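Local coordinates for protein DNA polymerase III subunit beta (Helicobacter pylori 26695, PDB 4S3I) that tethers DNA polymerases and other proteins to DNA and so makes replication processive, as a sliding ring of the bacterial replisome, at residues Leu37-Lys41 against Glu42-Leu46; Asp79-Ser82 against Cys83-Asp86; Leu91-Asp95 against Asp96-Ile100. All coordinates share one frame; numbering follows the deposited sequence.

In the fold
All three interactions lie in the N-terminal domain of the subunit and come in series along the chain: the hairpin 37-46, the helix end 79-86, then the hairpin 91-100. Centres of interactions 1 and 3 are about 15 Å apart, those of 2 and 3 about 17 Å, and those of 1 and 2 about 20 Å. The hairpins belong to two different antiparallel sheets, whose inner faces meet where Leu37 CD1 lies 3.9 Å from Leu98 CD2. Interaction 2 lies at the C-terminal end of helix 74-82, whose Ile80 and Ile81 pack on Ile100. Interactions 1 and 2 do not touch. Of the three, interaction 2 alone meets the second subunit: its Ile80 and Leu84 pack both on strands of their own domain and on that subunit.

Interaction 1 of 3, residues Leu37-Lys41 against Glu42-Leu46; sequences LEVIK and EKLFL
A beta hairpin with a two-residue loop, Lys41-Glu42, joins strands 34-40 and 43-49 through a type II' turn from Ile40 to Lys43, and four backbone bonds fix its register. Glu38 and Phe45 form one hydrogen-bonded pair: Phe45 N reaches Glu38 O at 2.9 Å with a nearly straight N-H...O angle of 173°, while Glu38 N lies in the carbonyl plane of Phe45 O. Ile40 and Lys43 make the other pair, in which Lys43 N meets Ile40 O at 3.0 Å from above the carbonyl plane.

Leu37, Val39, Leu44 and Leu46 share one face. Leu44 swings its CG away from its own N (chi1 167°), bringing CD1 to 3.9 Å from Val39 CG2, the two side chains crossing at a slant. Leu37 CD2 meets Leu46 CD2 at 3.8 Å. The Phe45 ring, on the opposite face, turns an edge toward the backbone oxygen Glu38 O, which lies in the ring plane, and Ile40 CB stands 4.4 Å from CE1 of Phe45. Ile5 of strand 4-7 touches Val39 and Leu44, and helix 9-19 covers Leu46.

The leucine-valine face is therefore wholly apolar and buried, whereas Glu38, Ile40, Lys43 and Phe45 make a mixed face, partly or fully exposed.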
# COMPACT_ATOMS: atom_id res chain seq x y z
N LEU A 37 11.19 -29.69 4.05
CA LEU A 37 10.53 -30.36 2.93
C LEU A 37 10.59 -31.86 3.15
O LEU A 37 11.61 -32.38 3.61
CB LEU A 37 11.23 -30.03 1.61
CG LEU A 37 11.37 -28.57 1.19
CD1 LEU A 37 12.17 -28.47 -0.12
CD2 LEU A 37 9.99 -27.93 1.02
N GLU A 38 9.50 -32.55 2.83
CA GLU A 38 9.49 -34.02 2.92
C GLU A 38 8.66 -34.63 1.81
O GLU A 38 7.49 -34.29 1.64
CB GLU A 38 8.98 -34.48 4.29
CG GLU A 38 8.79 -35.99 4.39
CD GLU A 38 8.96 -36.54 5.80
OE1 GLU A 38 8.59 -35.83 6.77
OE2 GLU A 38 9.47 -37.68 5.94
N VAL A 39 9.27 -35.53 1.04
CA VAL A 39 8.52 -36.21 -0.01
C VAL A 39 8.13 -37.58 0.52
O VAL A 39 8.99 -38.38 0.89
CB VAL A 39 9.33 -36.33 -1.32
CG1 VAL A 39 8.51 -37.05 -2.38
CG2 VAL A 39 9.74 -34.94 -1.83
N ILE A 40 6.83 -37.83 0.59
CA ILE A 40 6.29 -39.11 1.03
C ILE A 40 5.24 -39.58 0.03
O ILE A 40 4.17 -38.97 -0.08
CB ILE A 40 5.62 -39.00 2.42
CG1 ILE A 40 6.65 -38.61 3.47
CG2 ILE A 40 4.98 -40.33 2.80
CD1 ILE A 40 6.08 -38.41 4.87
N LYS A 41 5.54 -40.67 -0.68
CA LYS A 41 4.65 -41.17 -1.73
C LYS A 41 4.36 -40.08 -2.75
O LYS A 41 5.28 -39.52 -3.35
CB LYS A 41 3.37 -41.77 -1.12
CG LYS A 41 3.65 -43.00 -0.25
CD LYS A 41 2.50 -43.31 0.70
CE LYS A 41 2.94 -44.31 1.76
NZ LYS A 41 1.90 -44.50 2.82
N GLU A 42 3.09 -39.75 -2.96
CA GLU A 42 2.78 -38.74 -3.96
C GLU A 42 2.50 -37.36 -3.38
O GLU A 42 1.83 -36.55 -4.03
CB GLU A 42 1.62 -39.21 -4.86
CG GLU A 42 2.05 -39.56 -6.29
CD GLU A 42 3.04 -40.71 -6.36
OE1 GLU A 42 3.97 -40.64 -7.19
OE2 GLU A 42 2.90 -41.69 -5.59
N LYS A 43 3.01 -37.09 -2.18
CA LYS A 43 2.85 -35.76 -1.57
C LYS A 43 4.20 -35.10 -1.29
O LYS A 43 5.19 -35.79 -0.99
CB LYS A 43 2.04 -35.84 -0.26
CG LYS A 43 0.57 -36.26 -0.41
CD LYS A 43 -0.15 -36.22 0.96
CE LYS A 43 -1.66 -36.43 0.84
NZ LYS A 43 -2.33 -36.36 2.18
N LEU A 44 4.24 -33.77 -1.40
CA LEU A 44 5.35 -32.97 -0.85
C LEU A 44 4.80 -32.18 0.32
O LEU A 44 3.87 -31.39 0.17
CB LEU A 44 5.91 -31.99 -1.89
CG LEU A 44 6.84 -30.92 -1.32
CD1 LEU A 44 8.17 -31.54 -0.93
CD2 LEU A 44 7.05 -29.78 -2.30
N PHE A 45 5.35 -32.41 1.50
CA PHE A 45 4.97 -31.66 2.69
C PHE A 45 5.97 -30.54 2.91
O PHE A 45 7.18 -30.74 2.82
CB PHE A 45 4.97 -32.57 3.92
CG PHE A 45 3.83 -33.55 3.94
CD1 PHE A 45 3.94 -34.77 3.28
CD2 PHE A 45 2.64 -33.25 4.60
CE1 PHE A 45 2.88 -35.69 3.29
CE2 PHE A 45 1.57 -34.16 4.62
CZ PHE A 45 1.70 -35.38 3.96
N LEU A 46 5.44 -29.36 3.20
CA LEU A 46 6.25 -28.19 3.45
C LEU A 46 5.83 -27.68 4.83
O LEU A 46 4.63 -27.52 5.09
CB LEU A 46 6.01 -27.13 2.37
CG LEU A 46 6.14 -27.55 0.90
CD1 LEU A 46 4.82 -28.07 0.36
CD2 LEU A 46 6.63 -26.40 0.01

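Interaction 2 of 3, residues Asp79-Ser82 against Cys83-Asp86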
# COMPACT_ATOMS: atom_id res chain seq x y z
N ASP A 79 10.72 -16.30 -3.78
CA ASP A 79 11.15 -15.26 -4.73
C ASP A 79 11.48 -15.88 -6.09
O ASP A 79 11.11 -15.34 -7.13
CB ASP A 79 12.36 -14.47 -4.18
CG ASP A 79 11.96 -13.45 -3.12
OD1 ASP A 79 10.77 -13.07 -3.07
OD2 ASP A 79 12.84 -13.04 -2.32
N ILE A 80 12.16 -17.03 -6.06
CA ILE A 80 12.48 -17.76 -7.29
C ILE A 80 11.23 -18.27 -8.00
O ILE A 80 11.01 -17.96 -9.17
CB ILE A 80 13.41 -18.95 -6.99
CG1 ILE A 80 14.80 -18.46 -6.57
CG2 ILE A 80 13.50 -19.87 -8.20
CD1 ILE A 80 15.70 -19.60 -6.10
N ILE A 81 10.41 -19.05 -7.30
CA ILE A 81 9.20 -19.63 -7.91
C ILE A 81 8.29 -18.57 -8.53
O ILE A 81 7.78 -18.75 -9.63
CB ILE A 81 8.40 -20.48 -6.89
CG1 ILE A 81 9.28 -21.59 -6.32
CG2 ILE A 81 7.14 -21.06 -7.54
CD1 ILE A 81 10.00 -22.40 -7.39
N SER A 82 8.11 -17.45 -7.83
CA SER A 82 7.17 -16.43 -8.32
C SER A 82 7.64 -15.81 -9.64
O SER A 82 6.86 -15.21 -10.38
CB SER A 82 6.95 -15.35 -7.25
OG SER A 82 8.14 -14.64 -6.98
N CYS A 83 8.93 -15.97 -9.94
CA CYS A 83 9.48 -15.41 -11.18
C CYS A 83 9.55 -16.41 -12.32
O CYS A 83 10.00 -16.08 -13.42
CB CYS A 83 10.87 -14.81 -10.92
SG CYS A 83 10.78 -13.22 -10.07
N LEU A 84 9.10 -17.64 -12.08
CA LEU A 84 9.21 -18.70 -13.07
C LEU A 84 8.01 -18.75 -14.02
O LEU A 84 7.07 -17.97 -13.87
CB LEU A 84 9.42 -20.06 -12.40
CG LEU A 84 10.83 -20.24 -11.85
CD1 LEU A 84 10.97 -21.57 -11.11
CD2 LEU A 84 11.83 -20.16 -12.99
N LYS A 85 8.06 -19.63 -15.00
CA LYS A 85 6.94 -19.76 -15.93
C LYS A 85 5.85 -20.62 -15.30
O LYS A 85 6.07 -21.24 -14.26
CB LYS A 85 7.40 -20.38 -17.26
CG LYS A 85 8.42 -19.54 -18.03
CD LYS A 85 8.75 -20.14 -19.40
CE LYS A 85 9.82 -19.33 -20.13
NZ LYS A 85 9.45 -17.89 -20.23
N ASP A 86 4.68 -20.66 -15.92
CA ASP A 86 3.61 -21.54 -15.47
C ASP A 86 3.76 -22.89 -16.16
O ASP A 86 2.93 -23.28 -16.98
CB ASP A 86 2.23 -20.92 -15.74
CG ASP A 86 1.96 -19.71 -14.87
OD1 ASP A 86 2.09 -19.81 -13.63
OD2 ASP A 86 1.61 -18.64 -15.43
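Cys83 N donates a backbone hydrogen bond to Ile80 O at 3.0 Å, and Leu84 N donates one to Ile81 O, also at 3.0 Å. Each spans three residues, and each donor stands above the acceptor's carbonyl plane. The Leu84 bond is the straighter, with an N-H...O angle of 164° against 146° for Cys83.

Apolar contacts centre on Leu84. Its CG sits beside the backbone N (chi1 -75°), and CD1 thereby comes to 3.9 Å from Ile81 CD1, methyl against methyl. The same methyl lies 4.2 Å from Ile80 CG2, while Leu84 CG rests 3.5 Å from Ile80 O. One leucine thus bridges two successive helix residues and lies against the carbonyl between them.

These contacts lie around the C-terminal end of helix 74-82, on the way to strand 89-94. Ile81 packs on Leu12 and Leu16 of helix 9-19, whereas Ile80 packs on Phe107 and Leu109 of its own domain and also on Ser275 of the second subunit.

Among the polar groups, Ser82 OG turns back over the helix to bond Leu78 O, and Asp79 OD2 forms a salt bridge with Lys75. Cys83 SG, beside its own backbone N, lies 3.6 Å from Asp79 O. The second subunit covers this end of the helix, its Leu272 packing on Cys83 and Leu84 and its Glu268 forming a salt bridge with Lys85.

Interaction 3 of 3, residues Leu91-Asp95 against Asp96-Ile100; sequences LETKD and DSLAI
Leu91 lies alongside Ile100, both side chains pointing the same way, with CD2 of Leu91 at 3.7 Å from CG1 of Ile100. They form a non-hydrogen-bonded pair in the antiparallel hairpin of strands 89-94 and 97-102. Further toward the turn Thr93 and Leu98 form the second such pair: the Thr93 methyl CG2 meets the Leu98 methyl CD1 at 3.9 Å. Leu98 CG is anti to the backbone N (chi1 -179°), which lays CD1 back over the partner strand, 3.8 Å from Glu92 O. Thr93 OG1 bonds Met3 N on the neighbouring strand side, and Phe77 of helix 74-82 covers both Leu91 and Ile100.

The alternating pairs Glu92-Ala99 and Lys94-Ser97 carry the backbone bonds. Ala99 N gives a hydrogen bond to Glu92 O at 2.8 Å, and Glu92 N returns one to Ala99 O. At the type II' turn from Lys94 to Ser97, Lys94 N bonds Ser97 O with an N-H...O angle of 168°. The reverse bond, from Ser97 N to Lys94 O, is weak at 123°.

On the face of Glu92, Lys94, Ser97 and Ala99, the Lys94 chain bends at chi2 and chi4 and turns back along its own strand. NZ then forms a salt bridge of 2.9 Å with Glu92 OE2, approaching from above the carboxylate plane. Lys94 CD passes 4.4 Å from Ala99 CB.

Opposite charges on alternate residues of one strand, Glu92 and Lys94, are thus paired on one face, while the carbon contacts of Leu91 with Ile100 and Thr93 with Leu98 hold the other.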
# COMPACT_ATOMS: atom_id res chain seq x y z
N LEU A 91 12.32 -30.35 -8.46
CA LEU A 91 13.08 -30.13 -7.23
C LEU A 91 13.92 -31.36 -6.96
O LEU A 91 13.39 -32.47 -6.87
CB LEU A 91 12.15 -29.84 -6.06
CG LEU A 91 11.16 -28.72 -6.32
CD1 LEU A 91 10.15 -28.59 -5.18
CD2 LEU A 91 11.89 -27.40 -6.55
N GLU A 92 15.23 -31.17 -6.85
CA GLU A 92 16.12 -32.31 -6.66
C GLU A 92 17.27 -31.97 -5.73
O GLU A 92 17.96 -30.98 -5.95
CB GLU A 92 16.67 -32.78 -8.02
CG GLU A 92 17.68 -33.92 -7.93
CD GLU A 92 18.05 -34.49 -9.29
OE1 GLU A 92 17.65 -33.89 -10.32
OE2 GLU A 92 18.73 -35.54 -9.33
N THR A 93 17.48 -32.78 -4.71
CA THR A 93 18.59 -32.52 -3.80
C THR A 93 19.90 -32.97 -4.43
O THR A 93 19.94 -33.93 -5.20
CB THR A 93 18.42 -33.21 -2.44
OG1 THR A 93 18.30 -34.62 -2.65
CG2 THR A 93 17.18 -32.68 -1.74
N LYS A 94 20.96 -32.25 -4.10
CA LYS A 94 22.29 -32.57 -4.57
C LYS A 94 23.21 -32.19 -3.42
O LYS A 94 23.39 -31.01 -3.15
CB LYS A 94 22.62 -31.78 -5.83
CG LYS A 94 22.56 -32.58 -7.14
CD LYS A 94 21.19 -32.53 -7.82
CE LYS A 94 21.21 -33.22 -9.19
NZ LYS A 94 21.48 -34.69 -9.12
N ASP A 95 23.75 -33.19 -2.72
CA ASP A 95 24.46 -33.00 -1.44
C ASP A 95 23.72 -32.14 -0.39
O ASP A 95 22.66 -32.53 0.13
CB ASP A 95 25.93 -32.56 -1.65
CG ASP A 95 26.08 -31.17 -2.24
OD1 ASP A 95 26.03 -30.19 -1.47
OD2 ASP A 95 26.23 -31.06 -3.48
N ASP A 96 24.29 -30.98 -0.07
CA ASP A 96 23.81 -30.08 0.97
C ASP A 96 22.99 -28.98 0.30
O ASP A 96 22.85 -27.88 0.82
CB ASP A 96 25.03 -29.45 1.65
CG ASP A 96 24.82 -29.16 3.13
OD1 ASP A 96 23.68 -29.28 3.63
OD2 ASP A 96 25.82 -28.79 3.79
N SER A 97 22.45 -29.28 -0.88
CA SER A 97 21.92 -28.24 -1.73
C SER A 97 20.64 -28.69 -2.43
O SER A 97 20.51 -29.87 -2.78
CB SER A 97 22.98 -27.84 -2.76
OG SER A 97 22.45 -27.00 -3.75
N LEU A 98 19.70 -27.77 -2.60
CA LEU A 98 18.47 -28.07 -3.32
C LEU A 98 18.53 -27.44 -4.70
O LEU A 98 18.72 -26.22 -4.83
CB LEU A 98 17.25 -27.53 -2.59
CG LEU A 98 15.95 -27.86 -3.33
CD1 LEU A 98 15.74 -29.37 -3.33
CD2 LEU A 98 14.72 -27.16 -2.76
N ALA A 99 18.36 -28.26 -5.75
CA ALA A 99 18.34 -27.72 -7.11
C ALA A 99 16.91 -27.49 -7.57
O ALA A 99 16.02 -28.31 -7.32
CB ALA A 99 19.07 -28.64 -8.08
N ILE A 100 16.67 -26.36 -8.24
CA ILE A 100 15.35 -26.07 -8.79
C ILE A 100 15.48 -25.89 -10.30
O ILE A 100 16.27 -25.06 -10.75
CB ILE A 100 14.79 -24.77 -8.19
CG1 ILE A 100 14.65 -24.89 -6.67
CG2 ILE A 100 13.46 -24.39 -8.86
CD1 ILE A 100 14.46 -23.51 -5.99